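Local coordinates for protein putative sesquiterpene cyclase (Kitasatospora setae, PDB 4MC3) that catalyses the magnesium-dependent 1,11-cyclization of (2E,6E)-farnesyl diphosphate to the sesquiterpene alcohol (2Z,6E)-hedycaryol, with water consumed and diphosphate released, at residues D173-S178 / H216-N221; R210-L215 / H266-A271; G71-A76 / W127-L132. All blocks are in the same frame, centred on the assembly; numbering follows the deposited sequence.

Interaction 1. Residues D173-S178 / H216-N221. With 28U ((3R,6E)-3,7,11-trimethyldodeca-1,6,10-trien-3-ol), chain B.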
loop_
_atom_site.group_PDB
_atom_site.type_symbol
_atom_site.label_atom_id
_atom_site.label_comp_id
_atom_site.label_asym_id
_atom_site.label_seq_id
_atom_site.Cartn_x
_atom_site.Cartn_y
_atom_site.Cartn_z
ATOM N N ASP A 173 -3.301 3.565 13.048
ATOM C CA ASP A 173 -1.901 3.957 12.952
ATOM C C ASP A 173 -1.113 2.839 12.278
ATOM O O ASP A 173 -0.192 3.146 11.493
ATOM C CB ASP A 173 -1.312 4.199 14.326
ATOM C CG ASP A 173 -1.700 5.543 14.929
ATOM O OD1 ASP A 173 -2.205 6.432 14.211
ATOM O OD2 ASP A 173 -1.360 5.761 16.123
ATOM N N ARG A 174 -1.415 1.593 12.570
ATOM C CA ARG A 174 -0.755 0.433 11.929
ATOM C C ARG A 174 -1.373 0.044 10.580
ATOM O O ARG A 174 -0.637 -0.354 9.618
ATOM C CB ARG A 174 -0.606 -0.745 12.849
ATOM C CG ARG A 174 -1.825 -1.513 13.113
ATOM C CD ARG A 174 -1.437 -2.755 13.948
ATOM N NE ARG A 174 -2.660 -3.375 14.370
ATOM C CZ ARG A 174 -3.344 -3.009 15.468
ATOM N NH1 ARG A 174 -4.477 -3.611 15.752
ATOM N NH2 ARG A 174 -2.894 -2.050 16.275
ATOM N N ARG A 175 -2.685 0.242 10.442
ATOM C CA ARG A 175 -3.397 -0.116 9.239
ATOM C C ARG A 175 -2.930 0.712 8.032
ATOM O O ARG A 175 -2.940 0.224 6.891
ATOM C CB ARG A 175 -4.914 0.031 9.429
ATOM C CG ARG A 175 -5.727 -0.503 8.311
ATOM C CD ARG A 175 -5.554 -1.970 8.094
ATOM N NE ARG A 175 -6.532 -2.471 7.150
ATOM C CZ ARG A 175 -6.243 -3.099 6.018
ATOM N NH1 ARG A 175 -4.973 -3.370 5.663
ATOM N NH2 ARG A 175 -7.227 -3.439 5.241
ATOM N N MET A 176 -2.563 1.973 8.247
ATOM C CA MET A 176 -2.062 2.797 7.133
ATOM C C MET A 176 -0.805 2.169 6.533
ATOM O O MET A 176 -0.551 2.382 5.362
ATOM C CB MET A 176 -1.841 4.253 7.454
ATOM C CG MET A 176 -0.765 4.570 8.384
ATOM S SD MET A 176 -0.225 6.342 8.249
ATOM C CE MET A 176 0.664 6.574 6.722
ATOM N N TYR A 177 -0.035 1.444 7.327
ATOM C CA TYR A 177 1.151 0.686 6.782
ATOM C C TYR A 177 0.803 -0.735 6.321
ATOM O O TYR A 177 1.362 -1.206 5.318
ATOM C CB TYR A 177 2.269 0.693 7.794
ATOM C CG TYR A 177 2.741 2.091 8.064
ATOM C CD1 TYR A 177 3.419 2.839 7.104
ATOM C CD2 TYR A 177 2.478 2.706 9.289
ATOM C CE1 TYR A 177 3.815 4.144 7.365
ATOM C CE2 TYR A 177 2.865 4.001 9.536
ATOM C CZ TYR A 177 3.517 4.718 8.565
ATOM O OH TYR A 177 3.939 6.013 8.803
ATOM N N SER A 178 -0.059 -1.486 7.016
ATOM C CA SER A 178 -0.394 -2.865 6.630
ATOM C C SER A 178 -1.121 -2.955 5.294
ATOM O O SER A 178 -1.016 -3.973 4.610
ATOM C CB SER A 178 -1.149 -3.620 7.718
ATOM O OG SER A 178 -2.515 -3.174 7.805
ATOM N N HIS A 216 -8.430 5.538 3.690
ATOM C CA HIS A 216 -9.663 5.385 2.898
ATOM C C HIS A 216 -9.723 3.998 2.260
ATOM O O HIS A 216 -10.689 3.239 2.404
ATOM C CB HIS A 216 -9.736 6.437 1.821
ATOM C CG HIS A 216 -10.996 6.413 1.023
ATOM N ND1 HIS A 216 -11.241 5.486 0.037
ATOM C CD2 HIS A 216 -12.100 7.208 1.081
ATOM C CE1 HIS A 216 -12.438 5.729 -0.501
ATOM N NE2 HIS A 216 -12.972 6.767 0.108
ATOM N N ILE A 217 -8.617 3.613 1.591
ATOM C CA ILE A 217 -8.473 2.361 0.922
ATOM C C ILE A 217 -8.603 1.234 1.904
ATOM O O ILE A 217 -9.266 0.217 1.637
ATOM C CB ILE A 217 -7.121 2.360 0.152
ATOM C CG1 ILE A 217 -7.181 3.379 -0.996
ATOM C CG2 ILE A 217 -6.756 1.000 -0.334
ATOM C CD1 ILE A 217 -5.836 3.740 -1.598
ATOM N N ALA A 218 -7.887 1.317 3.023
ATOM C CA ALA A 218 -7.912 0.239 4.013
ATOM C C ALA A 218 -9.245 0.044 4.668
ATOM O O ALA A 218 -9.652 -1.123 4.899
ATOM C CB ALA A 218 -6.882 0.465 5.082
ATOM N N LEU A 219 -9.942 1.136 4.965
ATOM C CA LEU A 219 -11.222 1.043 5.645
ATOM C C LEU A 219 -12.290 0.478 4.691
ATOM O O LEU A 219 -13.161 -0.302 5.113
ATOM C CB LEU A 219 -11.644 2.395 6.193
ATOM C CG LEU A 219 -10.840 2.860 7.395
ATOM C CD1 LEU A 219 -11.037 4.319 7.664
ATOM C CD2 LEU A 219 -11.161 2.038 8.632
ATOM N N VAL A 220 -12.218 0.870 3.418
ATOM C CA VAL A 220 -13.120 0.269 2.420
ATOM C C VAL A 220 -12.822 -1.233 2.354
ATOM O O VAL A 220 -13.760 -2.055 2.370
ATOM C CB VAL A 220 -12.984 0.974 1.052
ATOM C CG1 VAL A 220 -13.617 0.145 -0.073
ATOM C CG2 VAL A 220 -13.556 2.361 1.173
ATOM N N ASN A 221 -11.543 -1.614 2.278
ATOM C CA ASN A 221 -11.106 -3.031 2.334
ATOM C C ASN A 221 -11.703 -3.734 3.560
ATOM O O ASN A 221 -12.221 -4.827 3.430
ATOM C CB ASN A 221 -9.576 -3.183 2.258
ATOM C CG ASN A 221 -9.087 -4.621 2.420
ATOM O OD1 ASN A 221 -8.941 -5.117 3.540
ATOM N ND2 ASN A 221 -8.776 -5.281 1.302
HETATM C C4 28U B . -5.718 -2.276 -1.443
HETATM C C5 28U B . -4.500 -4.091 -2.722
HETATM C C6 28U B . -3.184 -3.616 -3.307
HETATM C C7 28U B . -1.968 -4.488 -3.425
HETATM C C8 28U B . -1.656 -5.627 -2.748
HETATM C C10 28U B . -2.577 -6.381 -1.823
HETATM C C13 28U B . -0.911 -6.482 0.928
HETATM C C15 28U B . -2.173 -6.490 1.770
HETATM O O16 28U B . -5.815 -4.511 -0.668
HETATM C C3 28U B . -4.892 -3.578 -1.283
HETATM C C2 28U B . -3.717 -3.287 -0.335
HETATM C C1 28U B . -2.865 -4.285 0.019
HETATM C C9 28U B . -0.212 -5.912 -2.368
HETATM C C11 28U B . 0.214 -5.161 -1.063
HETATM C C12 28U B . -0.530 -5.354 0.269
HETATM C C14 28U B . -0.478 -7.894 0.572
#
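The guanidinium of Arg175 lies with one face over the methyl of Ala218, CB of which stands 3.5 Å from its plane and nearer the rim than the middle. Two polar groups meet its edge: Arg175 NH1 donates nearly straight (162°) to Ser178 OG, one helical turn further along its own helix, while Arg175 NH2 approaches Asn221 OD1 at 2.9 Å. A weak bond of 3.4 Å runs from Arg175 NH2 to Ala218 O, which stands above the plane on the methyl's side. Beyond these segments, NH2 also forms a salt bridge with Asp222. The amide of Asn221 is turned 71° from the guanidinium. Alanine suits this place because the methyl of Ala218 lets the arginine chain lie close by, Arg175 CG being 3.6 Å from Ala218 CB; a bend at chi2 (62°) then carries the head on to Asn221. The site belongs to the class I terpene synthase fold: Asn221 opens the NSE motif and presumably binds magnesium, and Arg175, in the last turn of helix 168-178, probably binds the substrate diphosphate, as in relatives. Bound nerolidol, a substrate surrogate, sits nearby, with Ile217 CG2 3.6 Å from its C4. Its hydroxyl O16 is also 3.6 Å from Asn221 ND2, which is hydrogen-bonded to His310. On the other helix, Ser178 O lies 4.0 Å from ligand C15.

Interaction 2. Residues R210-L215 / H266-A271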
loop_
_atom_site.group_PDB
_atom_site.type_symbol
_atom_site.label_atom_id
_atom_site.label_comp_id
_atom_site.label_asym_id
_atom_site.label_seq_id
_atom_site.Cartn_x
_atom_site.Cartn_y
_atom_site.Cartn_z
ATOM N N ARG A 210 -1.071 11.080 2.283
ATOM C CA ARG A 210 -0.636 9.675 2.279
ATOM C C ARG A 210 -1.448 8.897 3.346
ATOM O O ARG A 210 -1.969 7.825 3.071
ATOM C CB ARG A 210 0.868 9.589 2.579
ATOM C CG ARG A 210 1.488 8.203 2.690
ATOM C CD ARG A 210 2.976 8.190 3.023
ATOM N NE ARG A 210 3.699 8.874 1.966
ATOM C CZ ARG A 210 4.321 10.074 2.054
ATOM N NH1 ARG A 210 4.439 10.728 3.175
ATOM N NH2 ARG A 210 4.863 10.586 0.951
ATOM N N ARG A 211 -1.549 9.423 4.552
ATOM C CA ARG A 211 -2.288 8.750 5.611
ATOM C C ARG A 211 -3.751 8.621 5.291
ATOM O O ARG A 211 -4.341 7.517 5.402
ATOM C CB ARG A 211 -2.088 9.457 6.967
ATOM C CG ARG A 211 -3.014 8.866 8.044
ATOM C CD ARG A 211 -2.777 9.530 9.394
ATOM N NE ARG A 211 -3.836 9.128 10.308
ATOM C CZ ARG A 211 -3.743 8.267 11.317
ATOM N NH1 ARG A 211 -2.616 7.670 11.629
ATOM N NH2 ARG A 211 -4.832 8.052 12.044
ATOM N N ALA A 212 -4.394 9.706 4.863
ATOM C CA ALA A 212 -5.808 9.655 4.581
ATOM C C ALA A 212 -6.140 8.783 3.414
ATOM O O ALA A 212 -7.155 8.046 3.426
ATOM C CB ALA A 212 -6.360 11.057 4.378
ATOM N N GLY A 213 -5.325 8.837 2.353
ATOM C CA GLY A 213 -5.564 7.993 1.219
ATOM C C GLY A 213 -5.416 6.528 1.592
ATOM O O GLY A 213 -6.232 5.664 1.194
ATOM N N ALA A 214 -4.356 6.226 2.356
ATOM C CA ALA A 214 -4.087 4.833 2.780
ATOM C C ALA A 214 -5.263 4.339 3.639
ATOM O O ALA A 214 -5.694 3.187 3.492
ATOM C CB ALA A 214 -2.770 4.682 3.516
ATOM N N LEU A 215 -5.773 5.186 4.517
ATOM C CA LEU A 215 -6.853 4.805 5.408
ATOM C C LEU A 215 -8.185 4.702 4.681
ATOM O O LEU A 215 -8.977 3.808 4.997
ATOM C CB LEU A 215 -6.956 5.720 6.616
ATOM C CG LEU A 215 -5.814 5.531 7.641
ATOM C CD1 LEU A 215 -6.015 6.520 8.789
ATOM C CD2 LEU A 215 -5.615 4.076 8.154
ATOM N N HIS A 266 -12.598 13.504 2.573
ATOM C CA HIS A 266 -12.538 14.948 2.703
ATOM C C HIS A 266 -11.168 15.439 3.152
ATOM O O HIS A 266 -10.713 16.485 2.704
ATOM C CB HIS A 266 -13.687 15.444 3.559
ATOM C CG HIS A 266 -15.006 15.353 2.840
ATOM N ND1 HIS A 266 -15.390 16.273 1.889
ATOM C CD2 HIS A 266 -15.974 14.406 2.858
ATOM C CE1 HIS A 266 -16.563 15.924 1.390
ATOM N NE2 HIS A 266 -16.938 14.793 1.959
ATOM N N THR A 267 -10.452 14.615 3.933
ATOM C CA THR A 267 -9.077 14.892 4.292
ATOM C C THR A 267 -8.133 14.821 3.060
ATOM O O THR A 267 -7.200 15.638 2.939
ATOM C CB THR A 267 -8.613 13.944 5.418
ATOM O OG1 THR A 267 -9.480 14.097 6.562
ATOM C CG2 THR A 267 -7.233 14.243 5.854
ATOM N N VAL A 268 -8.368 13.853 2.169
ATOM C CA VAL A 268 -7.621 13.786 0.908
ATOM C C VAL A 268 -7.830 15.062 0.080
ATOM O O VAL A 268 -6.860 15.644 -0.413
ATOM C CB VAL A 268 -7.951 12.526 0.075
ATOM C CG1 VAL A 268 -7.479 12.656 -1.370
ATOM C CG2 VAL A 268 -7.304 11.317 0.780
ATOM N N LEU A 269 -9.093 15.480 -0.034
ATOM C CA LEU A 269 -9.466 16.665 -0.843
ATOM C C LEU A 269 -8.785 17.906 -0.285
ATOM O O LEU A 269 -8.141 18.690 -1.018
ATOM C CB LEU A 269 -10.982 16.817 -0.912
ATOM C CG LEU A 269 -11.718 15.806 -1.794
ATOM C CD1 LEU A 269 -13.222 15.817 -1.527
ATOM C CD2 LEU A 269 -11.413 16.048 -3.271
ATOM N N GLN A 270 -8.867 18.054 1.028
ATOM C CA GLN A 270 -8.213 19.172 1.721
ATOM C C GLN A 270 -6.703 19.146 1.566
ATOM O O GLN A 270 -6.096 20.165 1.280
ATOM C CB GLN A 270 -8.572 19.172 3.212
ATOM C CG GLN A 270 -8.145 20.448 3.948
ATOM C CD GLN A 270 -8.385 20.416 5.463
ATOM O OE1 GLN A 270 -9.125 19.581 5.985
ATOM N NE2 GLN A 270 -7.745 21.339 6.177
ATOM N N ALA A 271 -6.080 17.974 1.766
ATOM C CA ALA A 271 -4.632 17.875 1.711
ATOM C C ALA A 271 -4.076 18.231 0.324
ATOM O O ALA A 271 -2.941 18.723 0.195
ATOM C CB ALA A 271 -4.160 16.487 2.090
#
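The methyl of Ala212 points at helix 266-271 and meets two methyls there: Thr267 CG2 at 3.6 Å from Ala212 CB, and Val268 CG2 at 3.7 Å from the same atom. Thr267 also faces the contact, and its chi1 of -58° divides its two branches between two jobs. CG2, set anti to the backbone nitrogen, packs on Ala212, whereas OG1 turns back along its own helix to bond with Ala263 O, so the branch left for the interface is apolar. Val268 leaves its helix at a slant to the contact; one of its methyls, CG2, slips past Ala212 and rests 3.5 Å from Gly213 N, against the bare backbone of the glycine. The small methyl of Ala212 suits the close approach of the two short segments, whose axes run roughly antiparallel (151°) and come to 8.5 Å, while Gly213 leaves its backbone N open to Val268 CG2. Just beyond, Gln264 also packs on Ala212, and Leu209 on Val268, extending the seam between helices 204-225 and 250-282 of the all-helical fold. No hydrogen bond joins the two segments, so this buried contact rests on apolar packing, with the hydroxyl of Thr267 satisfied within its own helix.

Interaction 3. Residues G71-A76 / W127-L132; sequences GLKWIA and WQETAL
Thr130 OG1 has two partners: it accepts the indole N-H of Trp74, with NE1 3.0 Å from OG1, and it bonds to Leu126 O one turn back in its own helix. The first bond is moderately straight, 151° at the hydrogen, and OG1 lies only 6° out of the indole plane, where the N-H points. A threonine suits the place because its first torsion sets OG1 beside its backbone nitrogen, within range of both partners, while its carbon branch adds bulk near the ring. Further round the indole, Trp74 CZ2 meets the edge of the Trp127 ring at CE3, 4.0 Å away. Nearer solvent, Lys73 and Glu129 stretch extended chains toward each other, crossing at about a right angle. Their direct salt bridge is long, 3.8 Å from NZ to OE2, and a water completes it, accepting from Lys73 NZ at 2.8 Å and donating to Glu129 OE1 at 2.6 Å. The short segment axes, at 150° to each other, stay 11.6 Å apart, a spacing that small residues could not span and that the large indole fills. With an alanine here in place of the indole of Trp74, a gap is likely to open between the helices, Thr130 OG1 losing its indole donor and Trp127 CE3 its edge contact. The contact ties helix 65-84 to the last turn of helix 118-131. Helix 136-160 packs against both, its Phe142 and Phe146 meeting Trp74 edge-to-face and Phe142 also lying nearly parallel to Trp127, while helix 21-35 adds Trp31 beside Lys73.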
loop_
_atom_site.group_PDB
_atom_site.type_symbol
_atom_site.label_atom_id
_atom_site.label_comp_id
_atom_site.label_asym_id
_atom_site.label_seq_id
_atom_site.Cartn_x
_atom_site.Cartn_y
_atom_site.Cartn_z
ATOM N N GLY A 71 6.931 -2.738 -10.199
ATOM C CA GLY A 71 5.858 -2.725 -9.174
ATOM C C GLY A 71 5.144 -4.070 -9.048
ATOM O O GLY A 71 4.852 -4.560 -7.950
ATOM N N LEU A 72 4.865 -4.715 -10.182
ATOM C CA LEU A 72 4.180 -6.016 -10.139
ATOM C C LEU A 72 5.074 -7.094 -9.463
ATOM O O LEU A 72 4.558 -7.991 -8.800
ATOM C CB LEU A 72 3.783 -6.486 -11.522
ATOM C CG LEU A 72 2.711 -5.737 -12.282
ATOM C CD1 LEU A 72 2.239 -6.546 -13.481
ATOM C CD2 LEU A 72 1.594 -5.339 -11.367
ATOM N N LYS A 73 6.409 -7.017 -9.652
ATOM C CA LYS A 73 7.306 -7.928 -8.951
ATOM C C LYS A 73 7.166 -7.765 -7.420
ATOM O O LYS A 73 7.076 -8.745 -6.690
ATOM C CB LYS A 73 8.780 -7.713 -9.393
ATOM C CG LYS A 73 9.007 -8.086 -10.867
ATOM C CD LYS A 73 10.433 -7.835 -11.281
ATOM C CE LYS A 73 10.624 -8.146 -12.743
ATOM N NZ LYS A 73 12.000 -7.723 -13.206
ATOM N N TRP A 74 7.123 -6.509 -6.961
ATOM C CA TRP A 74 6.898 -6.266 -5.525
ATOM C C TRP A 74 5.562 -6.810 -5.034
ATOM O O TRP A 74 5.483 -7.380 -3.937
ATOM C CB TRP A 74 7.097 -4.771 -5.210
ATOM C CG TRP A 74 8.496 -4.361 -5.147
ATOM C CD1 TRP A 74 9.227 -3.852 -6.144
ATOM C CD2 TRP A 74 9.377 -4.495 -4.032
ATOM N NE1 TRP A 74 10.529 -3.624 -5.735
ATOM C CE2 TRP A 74 10.631 -4.000 -4.420
ATOM C CE3 TRP A 74 9.208 -4.927 -2.717
ATOM C CZ2 TRP A 74 11.754 -4.030 -3.563
ATOM C CZ3 TRP A 74 10.279 -4.943 -1.872
ATOM C CH2 TRP A 74 11.543 -4.503 -2.276
ATOM N N ILE A 75 4.501 -6.594 -5.803
ATOM C CA ILE A 75 3.183 -7.126 -5.395
ATOM C C ILE A 75 3.167 -8.659 -5.373
ATOM O O ILE A 75 2.668 -9.260 -4.431
ATOM C CB ILE A 75 2.070 -6.547 -6.269
ATOM C CG1 ILE A 75 1.928 -5.023 -6.029
ATOM C CG2 ILE A 75 0.782 -7.283 -5.999
ATOM C CD1 ILE A 75 0.886 -4.367 -6.938
ATOM N N ALA A 76 3.754 -9.285 -6.382
ATOM C CA ALA A 76 3.807 -10.750 -6.395
ATOM C C ALA A 76 4.607 -11.286 -5.226
ATOM O O ALA A 76 4.208 -12.264 -4.590
ATOM C CB ALA A 76 4.414 -11.226 -7.696
ATOM N N TRP A 127 15.322 -6.043 -4.032
ATOM C CA TRP A 127 15.779 -4.779 -3.435
ATOM C C TRP A 127 17.060 -4.270 -4.061
ATOM O O TRP A 127 17.159 -3.082 -4.346
ATOM C CB TRP A 127 15.855 -4.864 -1.895
ATOM C CG TRP A 127 16.368 -3.594 -1.275
ATOM C CD1 TRP A 127 17.510 -3.458 -0.539
ATOM C CD2 TRP A 127 15.822 -2.278 -1.427
ATOM N NE1 TRP A 127 17.662 -2.128 -0.202
ATOM C CE2 TRP A 127 16.672 -1.394 -0.775
ATOM C CE3 TRP A 127 14.724 -1.767 -2.094
ATOM C CZ2 TRP A 127 16.412 -0.024 -0.734
ATOM C CZ3 TRP A 127 14.465 -0.414 -2.056
ATOM C CH2 TRP A 127 15.334 0.441 -1.408
ATOM N N GLN A 128 18.036 -5.150 -4.298
ATOM C CA GLN A 128 19.239 -4.709 -4.991
ATOM C C GLN A 128 18.921 -4.037 -6.327
ATOM O O GLN A 128 19.480 -2.940 -6.649
ATOM C CB GLN A 128 20.252 -5.860 -5.186
ATOM C CG GLN A 128 21.612 -5.395 -5.777
ATOM C CD GLN A 128 21.679 -5.202 -7.312
ATOM O OE1 GLN A 128 20.811 -5.658 -8.103
ATOM N NE2 GLN A 128 22.733 -4.509 -7.750
ATOM N N GLU A 129 18.058 -4.645 -7.114
ATOM C CA GLU A 129 17.652 -4.106 -8.420
ATOM C C GLU A 129 16.916 -2.769 -8.289
ATOM O O GLU A 129 17.118 -1.835 -9.050
ATOM C CB GLU A 129 16.816 -5.130 -9.189
ATOM C CG GLU A 129 16.156 -4.592 -10.472
ATOM C CD GLU A 129 15.232 -5.573 -11.209
ATOM O OE1 GLU A 129 14.976 -6.721 -10.737
ATOM O OE2 GLU A 129 14.734 -5.172 -12.305
ATOM N N THR A 130 16.037 -2.687 -7.312
ATOM C CA THR A 130 15.224 -1.507 -7.101
ATOM C C THR A 130 16.065 -0.311 -6.619
ATOM O O THR A 130 15.846 0.851 -7.050
ATOM C CB THR A 130 14.089 -1.881 -6.121
ATOM O OG1 THR A 130 13.285 -2.951 -6.681
ATOM C CG2 THR A 130 13.168 -0.695 -5.892
ATOM N N ALA A 131 16.985 -0.547 -5.704
ATOM C CA ALA A 131 17.776 0.524 -5.095
ATOM C C ALA A 131 18.832 1.058 -6.060
ATOM O O ALA A 131 19.259 2.180 -5.907
ATOM C CB ALA A 131 18.446 0.048 -3.837
ATOM N N LEU A 132 19.278 0.231 -7.015
ATOM C CA LEU A 132 20.372 0.578 -7.908
ATOM C C LEU A 132 20.078 1.795 -8.746
ATOM O O LEU A 132 19.116 1.835 -9.508
ATOM C CB LEU A 132 20.681 -0.596 -8.852
ATOM C CG LEU A 132 21.782 -0.395 -9.894
ATOM C CD1 LEU A 132 23.058 -0.408 -9.112
ATOM C CD2 LEU A 132 21.766 -1.518 -10.946
HETATM O O HOH W 1 14.345 -8.788 -12.093
#

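How the interactions relate
From the N terminus, interaction 3 comes first: residues 71-76 meet 127-132 after 50 intervening residues, joining helix 65-84 to helix 118-131 before either other contact opens. Interaction 1 then links helix 168-178 to helix 204-225 across 37 residues. Before it closes, interaction 2 has begun at 210-215, to be completed 50 residues later on helix 250-282, so these two cross rather than nest. They share helix 204-225 and touch, through the Asp173-Arg211 salt bridge and packing of Met176 on Arg211, Ala214 and Leu215. Interaction 3 stands apart, about 11 Å from interaction 1 at the nearest atoms, and across the chain's centre from interaction 2.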